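Local coordinates for thymidylate synthase ThyX (Streptomyces cacaoi subsp. asoensis, PDB 4P5A) that methylates UMP and dUMP as a flavin-dependent homotetramer of the ThyX family, whose FAD sites are shared between neighbouring subunits, at the interface of chains A and B. Sequence-based numbering; all coordinates share one arbitrary frame. Chains: chain A/B, Thymidylate synthase ThyX.

The interface of chains A and B. Residues chain A 71, 91-93, 178-180; chain B 66-67.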
ATOM      1  N   THR A  71      15.264  -4.545  -9.633  1.00  8.88           N
ATOM      2  CA  THR A  71      15.108  -5.767  -8.872  1.00  7.97           C
ATOM      3  C   THR A  71      16.488  -6.213  -8.406  1.00 10.23           C
ATOM      4  O   THR A  71      17.415  -6.342  -9.247  1.00 10.87           O
ATOM      5  CB  THR A  71      14.458  -6.904  -9.765  1.00  9.69           C
ATOM      6  OG1 THR A  71      13.144  -6.550 -10.184  1.00 12.00           O
ATOM      7  CG2 THR A  71      14.493  -8.296  -9.027  1.00 12.27           C
ATOM      8  N   SER A  91       8.422  -5.031  -3.197  1.00  5.81           N
ATOM      9  CA  SER A  91       7.955  -6.419  -3.429  1.00  5.58           C
ATOM     10  C   SER A  91       9.121  -7.354  -3.071  1.00  6.04           C
ATOM     11  O   SER A  91      10.299  -7.043  -3.380  1.00  7.35           O
ATOM     12  CB  SER A  91       7.653  -6.553  -4.920  1.00  8.57           C
ATOM     13  OG  SER A  91       6.483  -5.733  -5.193  1.00 10.38           O
ATOM     14  N   PHE A  92       8.820  -8.468  -2.453  1.00  6.78           N
ATOM     15  CA  PHE A  92       9.901  -9.403  -2.047  1.00  8.06           C
ATOM     16  C   PHE A  92       9.432 -10.848  -2.436  1.00  8.59           C
ATOM     17  O   PHE A  92       8.237 -11.218  -2.414  1.00 12.32           O
ATOM     18  CB  PHE A  92      10.010  -9.399  -0.514  1.00  7.04           C
ATOM     19  CG  PHE A  92      10.364  -8.035   0.032  1.00  6.63           C
ATOM     20  CD1 PHE A  92      11.624  -7.531  -0.265  1.00 11.55           C
ATOM     21  CD2 PHE A  92       9.429  -7.327   0.793  1.00 11.87           C
ATOM     22  CE1 PHE A  92      12.031  -6.206   0.212  1.00 14.34           C
ATOM     23  CE2 PHE A  92       9.810  -6.040   1.302  1.00 12.19           C
ATOM     24  CZ  PHE A  92      11.074  -5.524   1.020  1.00  9.46           C
ATOM     25  N   ASN A  93      10.434 -11.704  -2.665  1.00  8.15           N
ATOM     26  CA  ASN A  93      10.116 -13.146  -2.673  1.00  7.34           C
ATOM     27  C   ASN A  93      11.376 -13.838  -2.191  1.00  8.01           C
ATOM     28  O   ASN A  93      12.447 -13.584  -2.770  1.00 10.27           O
ATOM     29  CB  ASN A  93       9.802 -13.672  -4.051  1.00  9.74           C
ATOM     30  CG  ASN A  93       9.139 -15.036  -3.946  1.00 12.15           C
ATOM     31  OD1 ASN A  93       9.730 -16.069  -4.424  1.00 19.45           O
ATOM     32  ND2 ASN A  93       8.049 -15.123  -3.180  1.00 10.90           N
ATOM     33  N   TYR A 178      14.656 -11.992  -3.715  1.00  7.34           N
ATOM     34  CA  TYR A 178      14.503 -10.922  -4.668  1.00  7.92           C
ATOM     35  C   TYR A 178      13.755  -9.789  -3.984  1.00  9.44           C
ATOM     36  O   TYR A 178      12.784  -9.994  -3.271  1.00  9.75           O
ATOM     37  CB  TYR A 178      13.628 -11.301  -5.865  1.00  8.40           C
ATOM     38  CG  TYR A 178      14.399 -11.979  -7.028  1.00 12.01           C
ATOM     39  CD1 TYR A 178      14.004 -11.819  -8.357  1.00 15.60           C
ATOM     40  CD2 TYR A 178      15.489 -12.743  -6.741  1.00 16.80           C
ATOM     41  CE1 TYR A 178      14.759 -12.458  -9.432  1.00 13.64           C
ATOM     42  CE2 TYR A 178      16.246 -13.356  -7.785  1.00 18.85           C
ATOM     43  CZ  TYR A 178      15.823 -13.202  -9.092  1.00 17.37           C
ATOM     44  OH  TYR A 178      16.613 -13.911 -10.023  1.00 22.64           O
ATOM     45  N   ALA A 179      14.241  -8.572  -4.248  1.00  9.21           N
ATOM     46  CA  ALA A 179      13.576  -7.371  -3.682  1.00  7.55           C
ATOM     47  C   ALA A 179      13.470  -6.367  -4.806  1.00  7.80           C
ATOM     48  O   ALA A 179      14.492  -5.976  -5.421  1.00  9.96           O
ATOM     49  CB  ALA A 179      14.442  -6.804  -2.493  1.00  8.63           C
ATOM     50  N   THR A 180      12.268  -5.872  -5.050  1.00  8.84           N
ATOM     51  CA  THR A 180      12.023  -4.945  -6.209  1.00  9.33           C
ATOM     52  C   THR A 180      11.460  -3.631  -5.617  1.00  7.96           C
ATOM     53  O   THR A 180      10.532  -3.687  -4.785  1.00  9.02           O
ATOM     54  CB  THR A 180      11.058  -5.576  -7.177  1.00 10.77           C
ATOM     55  OG1 THR A 180      11.732  -6.712  -7.825  1.00 11.91           O
ATOM     56  CG2 THR A 180      10.608  -4.632  -8.310  1.00 10.83           C
TER
ATOM     57  N   GLU B  66       4.938  -9.717  -8.944  1.00  7.08           N
ATOM     58  CA  GLU B  66       5.170  -8.288  -8.736  1.00  8.56           C
ATOM     59  C   GLU B  66       6.521  -7.776  -9.225  1.00  8.32           C
ATOM     60  O   GLU B  66       6.755  -6.532  -9.174  1.00  9.40           O
ATOM     61  CB  GLU B  66       5.119  -7.939  -7.210  1.00  6.21           C
ATOM     62  CG  GLU B  66       3.727  -8.230  -6.671  1.00  6.23           C
ATOM     63  CD  GLU B  66       3.614  -7.928  -5.163  1.00 11.96           C
ATOM     64  OE1 GLU B  66       4.512  -7.307  -4.599  1.00  9.62           O
ATOM     65  OE2 GLU B  66       2.555  -8.296  -4.559  1.00 11.66           O
ATOM     66  N   HIS B  67       7.450  -8.682  -9.634  1.00  8.96           N
ATOM     67  CA  HIS B  67       8.813  -8.250  -9.858  1.00  9.22           C
ATOM     68  C   HIS B  67       9.017  -7.889 -11.307  1.00 11.41           C
ATOM     69  O   HIS B  67       9.771  -8.586 -12.050  1.00 12.14           O
ATOM     70  CB  HIS B  67       9.771  -9.372  -9.376  1.00  9.93           C
ATOM     71  CG  HIS B  67       9.702  -9.620  -7.897  1.00  8.24           C
ATOM     72  ND1 HIS B  67      10.548  -9.004  -7.014  1.00  9.34           N
ATOM     73  CD2 HIS B  67       8.838 -10.356  -7.145  1.00 10.50           C
ATOM     74  CE1 HIS B  67      10.272  -9.382  -5.775  1.00  9.71           C
ATOM     75  NE2 HIS B  67       9.192 -10.176  -5.827  1.00 14.65           N
TER
HETATM   76  O   HOH W   1       5.886  -9.027  -2.796  1.00 11.11           O
HETATM   77  O   HOH W   2      12.524  -8.568 -11.973  1.00 27.10           O
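The B:His67 imidazole wedges between A:Ser91 and A:Phe92 on strand 91-94 and A:Thr180 and A:Tyr178 on strand 174-181, in a subunit interface of the ThyX homotetramer; strand 91-94 carries part of the ThyX motif, which begins with Arg-His-Arg at 86-88. B:His67 ND1 and the A:Thr180 hydroxyl OG1 are hydrogen-bonded at 2.7 Å, the direction undecided, and the two side chains cross obliquely. CE1, next to ND1, and NE2 beyond it lie against strand 91-94: A:Ser91 CB sits 3.9 Å above one face of the B:His67 ring, toward the rim, and A:Phe92 CA meets the edge in plane, 3.7 Å from B:His67 CE1. A:Tyr178 presents its CB to the same CE1, while its phenol points away. The neighbouring B:Glu66, which belongs to the FAD site, accepts a 2.6 Å hydrogen bond from the A:Ser91 hydroxyl OG on the anti lone pair of OE1, the one away from OE2. Its chain is extended beyond CG (chi2 179°), carrying the carboxylate past A:Ser91. B:Glu66 OE1 also holds water 1 at 2.8 Å, which in turn meets the backbone N and O of A:Phe92. An alanine in place of B:Glu66 would probably leave the A:Ser91 hydroxyl without its acceptor and water 1 without its link to chain B. Behind A:Thr180, A:Thr71 OG1 on strand 69-77 is hydrogen-bonded to A:Thr180 OG1 at 2.8 Å, which should fix the rotation of that hydroxyl. A:Thr71 OG1 also reaches the carbonyl O of B:His67 through water 2.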